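Local coordinates for protein YCAC GENE product (PDB 1YAC) that is probably a hydrolase of unknown specificity, assembled as an octamer and related to the isochorismatase family, at residues L27-V40 against T137-H149. Numbering follows the deposited sequence.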
loop_
_atom_site.group_PDB
_atom_site.type_symbol
_atom_site.label_atom_id
_atom_site.label_comp_id
_atom_site.label_asym_id
_atom_site.label_seq_id
_atom_site.Cartn_x
_atom_site.Cartn_y
_atom_site.Cartn_z
ATOM N N LEU A 27 1.109 17.433 -12.435
ATOM C CA LEU A 27 1.961 16.282 -12.732
ATOM C C LEU A 27 2.451 15.587 -11.446
ATOM O O LEU A 27 2.891 14.432 -11.474
ATOM C CB LEU A 27 3.177 16.712 -13.565
ATOM C CG LEU A 27 2.901 17.340 -14.932
ATOM C CD1 LEU A 27 4.225 17.639 -15.620
ATOM C CD2 LEU A 27 2.074 16.419 -15.791
ATOM N N VAL A 28 2.396 16.307 -10.332
ATOM C CA VAL A 28 2.836 15.773 -9.054
ATOM C C VAL A 28 1.826 14.761 -8.516
ATOM O O VAL A 28 0.702 15.111 -8.158
ATOM C CB VAL A 28 3.061 16.905 -8.016
ATOM C CG1 VAL A 28 3.467 16.324 -6.657
ATOM C CG2 VAL A 28 4.119 17.881 -8.528
ATOM N N ARG A 29 2.228 13.494 -8.492
ATOM C CA ARG A 29 1.354 12.437 -7.989
ATOM C C ARG A 29 2.059 11.552 -6.977
ATOM O O ARG A 29 1.443 10.602 -6.461
ATOM C CB ARG A 29 0.809 11.580 -9.140
ATOM C CG ARG A 29 -0.143 12.319 -10.079
ATOM C CD ARG A 29 -0.624 11.426 -11.223
ATOM N NE ARG A 29 -1.603 12.117 -12.060
ATOM C CZ ARG A 29 -2.912 12.187 -11.801
ATOM N NH1 ARG A 29 -3.426 11.596 -10.713
ATOM N NH2 ARG A 29 -3.708 12.885 -12.615
ATOM N N ASP A 30 3.332 11.841 -6.674
ATOM C CA ASP A 30 4.037 11.006 -5.698
ATOM C C ASP A 30 3.729 11.468 -4.265
ATOM O O ASP A 30 3.942 10.734 -3.302
ATOM C CB ASP A 30 5.552 10.924 -5.979
ATOM C CG ASP A 30 6.284 12.191 -5.614
ATOM O OD1 ASP A 30 5.760 13.269 -5.936
ATOM O OD2 ASP A 30 7.374 12.116 -4.980
ATOM N N ILE A 31 3.238 12.692 -4.127
ATOM C CA ILE A 31 2.854 13.227 -2.826
ATOM C C ILE A 31 1.447 13.786 -3.063
ATOM O O ILE A 31 1.265 14.591 -3.981
ATOM C CB ILE A 31 3.789 14.379 -2.365
ATOM C CG1 ILE A 31 5.219 13.863 -2.168
ATOM C CG2 ILE A 31 3.269 14.975 -1.048
ATOM C CD1 ILE A 31 6.204 14.953 -1.782
ATOM N N GLU A 32 0.465 13.356 -2.261
ATOM C CA GLU A 32 -0.918 13.802 -2.435
ATOM C C GLU A 32 -0.998 15.320 -2.307
ATOM O O GLU A 32 -0.273 15.923 -1.517
ATOM C CB GLU A 32 -1.889 13.037 -1.519
ATOM C CG GLU A 32 -1.861 13.388 -0.066
ATOM C CD GLU A 32 -2.842 14.502 0.322
ATOM O OE1 GLU A 32 -3.792 14.848 -0.452
ATOM O OE2 GLU A 32 -2.650 15.023 1.437
ATOM N N PRO A 33 -1.916 15.949 -3.059
ATOM C CA PRO A 33 -2.090 17.405 -3.073
ATOM C C PRO A 33 -2.290 18.197 -1.793
ATOM O O PRO A 33 -1.747 19.299 -1.684
ATOM C CB PRO A 33 -3.217 17.611 -4.096
ATOM C CG PRO A 33 -4.023 16.349 -3.970
ATOM C CD PRO A 33 -2.970 15.287 -3.862
ATOM N N ASP A 34 -3.077 17.695 -0.842
ATOM C CA ASP A 34 -3.290 18.460 0.392
ATOM C C ASP A 34 -1.977 18.577 1.171
ATOM O O ASP A 34 -1.607 19.663 1.640
ATOM C CB ASP A 34 -4.385 17.819 1.239
ATOM C CG ASP A 34 -5.724 17.731 0.500
ATOM O OD1 ASP A 34 -6.041 18.613 -0.336
ATOM O OD2 ASP A 34 -6.456 16.764 0.753
ATOM N N LYS A 35 -1.271 17.458 1.286
ATOM C CA LYS A 35 0.032 17.433 1.956
ATOM C C LYS A 35 1.059 18.254 1.158
ATOM O O LYS A 35 1.793 19.066 1.727
ATOM C CB LYS A 35 0.537 15.991 2.097
ATOM C CG LYS A 35 1.913 15.901 2.746
ATOM C CD LYS A 35 2.369 14.457 2.940
ATOM C CE LYS A 35 1.405 13.691 3.818
ATOM N NZ LYS A 35 1.206 14.374 5.141
ATOM N N PHE A 36 1.083 18.074 -0.162
ATOM C CA PHE A 36 2.043 18.804 -0.983
ATOM C C PHE A 36 1.869 20.311 -0.887
ATOM O O PHE A 36 2.859 21.041 -0.736
ATOM C CB PHE A 36 1.998 18.378 -2.453
ATOM C CG PHE A 36 3.221 18.813 -3.236
ATOM C CD1 PHE A 36 4.491 18.357 -2.866
ATOM C CD2 PHE A 36 3.110 19.708 -4.297
ATOM C CE1 PHE A 36 5.640 18.794 -3.539
ATOM C CE2 PHE A 36 4.259 20.156 -4.985
ATOM C CZ PHE A 36 5.525 19.694 -4.601
ATOM N N LYS A 37 0.624 20.776 -0.977
ATOM C CA LYS A 37 0.362 22.203 -0.885
ATOM C C LYS A 37 0.844 22.739 0.466
ATOM O O LYS A 37 1.538 23.762 0.525
ATOM C CB LYS A 37 -1.133 22.516 -1.055
ATOM C CG LYS A 37 -1.450 23.997 -0.843
ATOM C CD LYS A 37 -2.936 24.278 -0.654
ATOM C CE LYS A 37 -3.156 25.739 -0.300
ATOM N NZ LYS A 37 -4.575 26.019 0.002
ATOM N N ASN A 38 0.477 22.057 1.547
ATOM C CA ASN A 38 0.890 22.485 2.879
ATOM C C ASN A 38 2.408 22.572 3.006
ATOM O O ASN A 38 2.940 23.553 3.543
ATOM C CB ASN A 38 0.355 21.536 3.948
ATOM C CG ASN A 38 0.799 21.932 5.348
ATOM O OD1 ASN A 38 0.514 23.048 5.817
ATOM N ND2 ASN A 38 1.516 21.036 6.015
ATOM N N ASN A 39 3.102 21.554 2.497
ATOM C CA ASN A 39 4.568 21.491 2.560
ATOM C C ASN A 39 5.248 22.612 1.771
ATOM O O ASN A 39 6.218 23.220 2.241
ATOM C CB ASN A 39 5.067 20.127 2.070
ATOM C CG ASN A 39 4.749 18.996 3.049
ATOM O OD1 ASN A 39 4.308 19.238 4.175
ATOM N ND2 ASN A 39 4.982 17.756 2.623
ATOM N N VAL A 40 4.764 22.876 0.564
ATOM C CA VAL A 40 5.336 23.950 -0.249
ATOM C C VAL A 40 5.135 25.301 0.458
ATOM O O VAL A 40 6.057 26.133 0.535
ATOM C CB VAL A 40 4.687 23.990 -1.662
ATOM C CG1 VAL A 40 5.153 25.228 -2.451
ATOM C CG2 VAL A 40 5.050 22.726 -2.430
ATOM N N THR A 137 12.889 17.246 0.173
ATOM C CA THR A 137 12.197 16.162 -0.515
ATOM C C THR A 137 10.685 16.135 -0.372
ATOM O O THR A 137 10.000 15.508 -1.186
ATOM C CB THR A 137 12.769 14.790 -0.107
ATOM O OG1 THR A 137 12.569 14.590 1.292
ATOM C CG2 THR A 137 14.261 14.721 -0.413
ATOM N N ASP A 138 10.169 16.734 0.702
ATOM C CA ASP A 138 8.723 16.764 0.878
ATOM C C ASP A 138 8.052 18.025 0.318
ATOM O O ASP A 138 6.829 18.159 0.390
ATOM C CB ASP A 138 8.302 16.428 2.320
ATOM C CG ASP A 138 8.740 17.461 3.336
ATOM O OD1 ASP A 138 9.565 18.346 3.017
ATOM O OD2 ASP A 138 8.251 17.370 4.485
ATOM N N ALA A 139 8.851 18.925 -0.263
ATOM C CA ALA A 139 8.334 20.132 -0.912
ATOM C C ALA A 139 8.700 20.096 -2.415
ATOM O O ALA A 139 8.636 21.114 -3.111
ATOM C CB ALA A 139 8.881 21.397 -0.251
ATOM N N SER A 140 9.146 18.930 -2.880
ATOM C CA SER A 140 9.503 18.701 -4.281
ATOM C C SER A 140 8.583 17.576 -4.731
ATOM O O SER A 140 8.329 16.654 -3.962
ATOM C CB SER A 140 10.962 18.266 -4.400
ATOM O OG SER A 140 11.825 19.295 -3.926
ATOM N N GLY A 141 8.049 17.664 -5.945
ATOM C CA GLY A 141 7.116 16.639 -6.389
ATOM C C GLY A 141 7.396 16.076 -7.761
ATOM O O GLY A 141 8.026 16.731 -8.603
ATOM N N THR A 142 6.919 14.862 -8.006
ATOM C CA THR A 142 7.149 14.229 -9.290
ATOM C C THR A 142 6.040 13.238 -9.619
ATOM O O THR A 142 5.041 13.143 -8.886
ATOM C CB THR A 142 8.554 13.557 -9.325
ATOM O OG1 THR A 142 8.779 12.955 -10.608
ATOM C CG2 THR A 142 8.687 12.516 -8.209
ATOM N N PHE A 143 6.215 12.514 -10.724
ATOM C CA PHE A 143 5.229 11.554 -11.210
ATOM C C PHE A 143 4.851 10.421 -10.250
ATOM O O PHE A 143 3.672 10.196 -9.988
ATOM C CB PHE A 143 5.702 10.935 -12.539
ATOM C CG PHE A 143 6.058 11.949 -13.590
ATOM C CD1 PHE A 143 5.070 12.521 -14.398
ATOM C CD2 PHE A 143 7.382 12.361 -13.757
ATOM C CE1 PHE A 143 5.393 13.494 -15.349
ATOM C CE2 PHE A 143 7.720 13.336 -14.703
ATOM C CZ PHE A 143 6.726 13.903 -15.499
ATOM N N ASN A 144 5.850 9.743 -9.690
ATOM C CA ASN A 144 5.591 8.599 -8.835
ATOM C C ASN A 144 6.814 8.290 -7.977
ATOM O O ASN A 144 7.816 8.998 -8.053
ATOM C CB ASN A 144 5.203 7.380 -9.704
ATOM C CG ASN A 144 6.233 7.078 -10.790
ATOM O OD1 ASN A 144 7.370 6.737 -10.486
ATOM N ND2 ASN A 144 5.837 7.225 -12.067
ATOM N N GLU A 145 6.718 7.241 -7.156
ATOM C CA GLU A 145 7.804 6.861 -6.258
ATOM C C GLU A 145 9.077 6.425 -6.955
ATOM O O GLU A 145 10.174 6.628 -6.421
ATOM C CB GLU A 145 7.336 5.835 -5.216
ATOM C CG GLU A 145 6.380 6.468 -4.193
ATOM C CD GLU A 145 5.915 5.508 -3.096
ATOM O OE1 GLU A 145 6.518 4.423 -2.933
ATOM O OE2 GLU A 145 4.939 5.844 -2.386
ATOM N N ILE A 146 8.951 5.829 -8.134
ATOM C CA ILE A 146 10.139 5.423 -8.882
ATOM C C ILE A 146 10.913 6.650 -9.390
ATOM O O ILE A 146 12.126 6.724 -9.223
ATOM C CB ILE A 146 9.793 4.506 -10.070
ATOM C CG1 ILE A 146 9.289 3.158 -9.547
ATOM C CG2 ILE A 146 11.014 4.319 -10.978
ATOM C CD1 ILE A 146 8.885 2.171 -10.639
ATOM N N THR A 147 10.215 7.624 -9.972
ATOM C CA THR A 147 10.892 8.817 -10.483
ATOM C C THR A 147 11.493 9.583 -9.313
ATOM O O THR A 147 12.603 10.131 -9.418
ATOM C CB THR A 147 9.959 9.728 -11.341
ATOM O OG1 THR A 147 8.830 10.168 -10.568
ATOM C CG2 THR A 147 9.457 8.957 -12.571
ATOM N N ARG A 148 10.792 9.570 -8.181
ATOM C CA ARG A 148 11.280 10.235 -6.980
ATOM C C ARG A 148 12.526 9.543 -6.406
ATOM O O ARG A 148 13.574 10.169 -6.265
ATOM C CB ARG A 148 10.207 10.264 -5.891
ATOM C CG ARG A 148 10.710 10.889 -4.582
ATOM C CD ARG A 148 9.650 10.953 -3.510
ATOM N NE ARG A 148 9.386 9.662 -2.896
ATOM C CZ ARG A 148 8.187 9.213 -2.517
ATOM N NH1 ARG A 148 7.080 9.918 -2.692
ATOM N NH2 ARG A 148 8.114 8.076 -1.859
ATOM N N HIS A 149 12.399 8.262 -6.058
ATOM C CA HIS A 149 13.505 7.523 -5.454
ATOM C C HIS A 149 14.752 7.440 -6.326
ATOM O O HIS A 149 15.871 7.438 -5.807
ATOM C CB HIS A 149 13.048 6.142 -4.968
ATOM C CG HIS A 149 12.106 6.193 -3.798
ATOM N ND1 HIS A 149 11.107 5.260 -3.605
ATOM C CD2 HIS A 149 12.005 7.070 -2.768
ATOM C CE1 HIS A 149 10.427 5.565 -2.510
ATOM N NE2 HIS A 149 10.950 6.656 -1.981
HETATM O O HOH W 1 1.901 8.109 -8.629
HETATM O O HOH W 2 9.045 14.089 -5.056
HETATM O O HOH W 3 5.909 15.849 4.762
#
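D30 and T142 grip each other through side chain and backbone. T142 N donates to D30 OD1 at 2.9 Å, a nearly straight bond (168°) that comes from above the carboxylate plane. In return T142 O accepts from R29 N and D30 N, which arrive from opposite faces of its carbonyl plane. The other carboxylate oxygen, D30 OD2, takes R148 NH1 at 3.2 Å in a salt bridge, and the two charged planes are turned 45° apart. D30 CG sits between its backbone N and carbonyl carbon (chi1 74°), which brings OD1 to T142 N and OD2 to R148. A lysine in place of D30 would probably leave T142 N without its acceptor and set a second positive charge against R148.

In this three-layer alpha-beta-alpha sandwich the contact joins the loop leading into helix 33-49, and that helix's first turns, to the segment from strand 132-136 into helix 145-158. The F36 ring lies against the backbone of A139, S140 and G141, with F36 CE1 3.4 Å from S140 C. V28 CG1 covers one ring face over its centre; V40 CG2 lies on the opposite face. N39 ND2 donates to D138 O at 2.9 Å.

W165 donates from NE1 to N39 OD1 and from its backbone N to D138 OD1. T142 OG1 is hydrogen-bonded to E116 OE1. A water bridges D30 OD2 and S140 O. N144 caps helix 145-158 through T147 N.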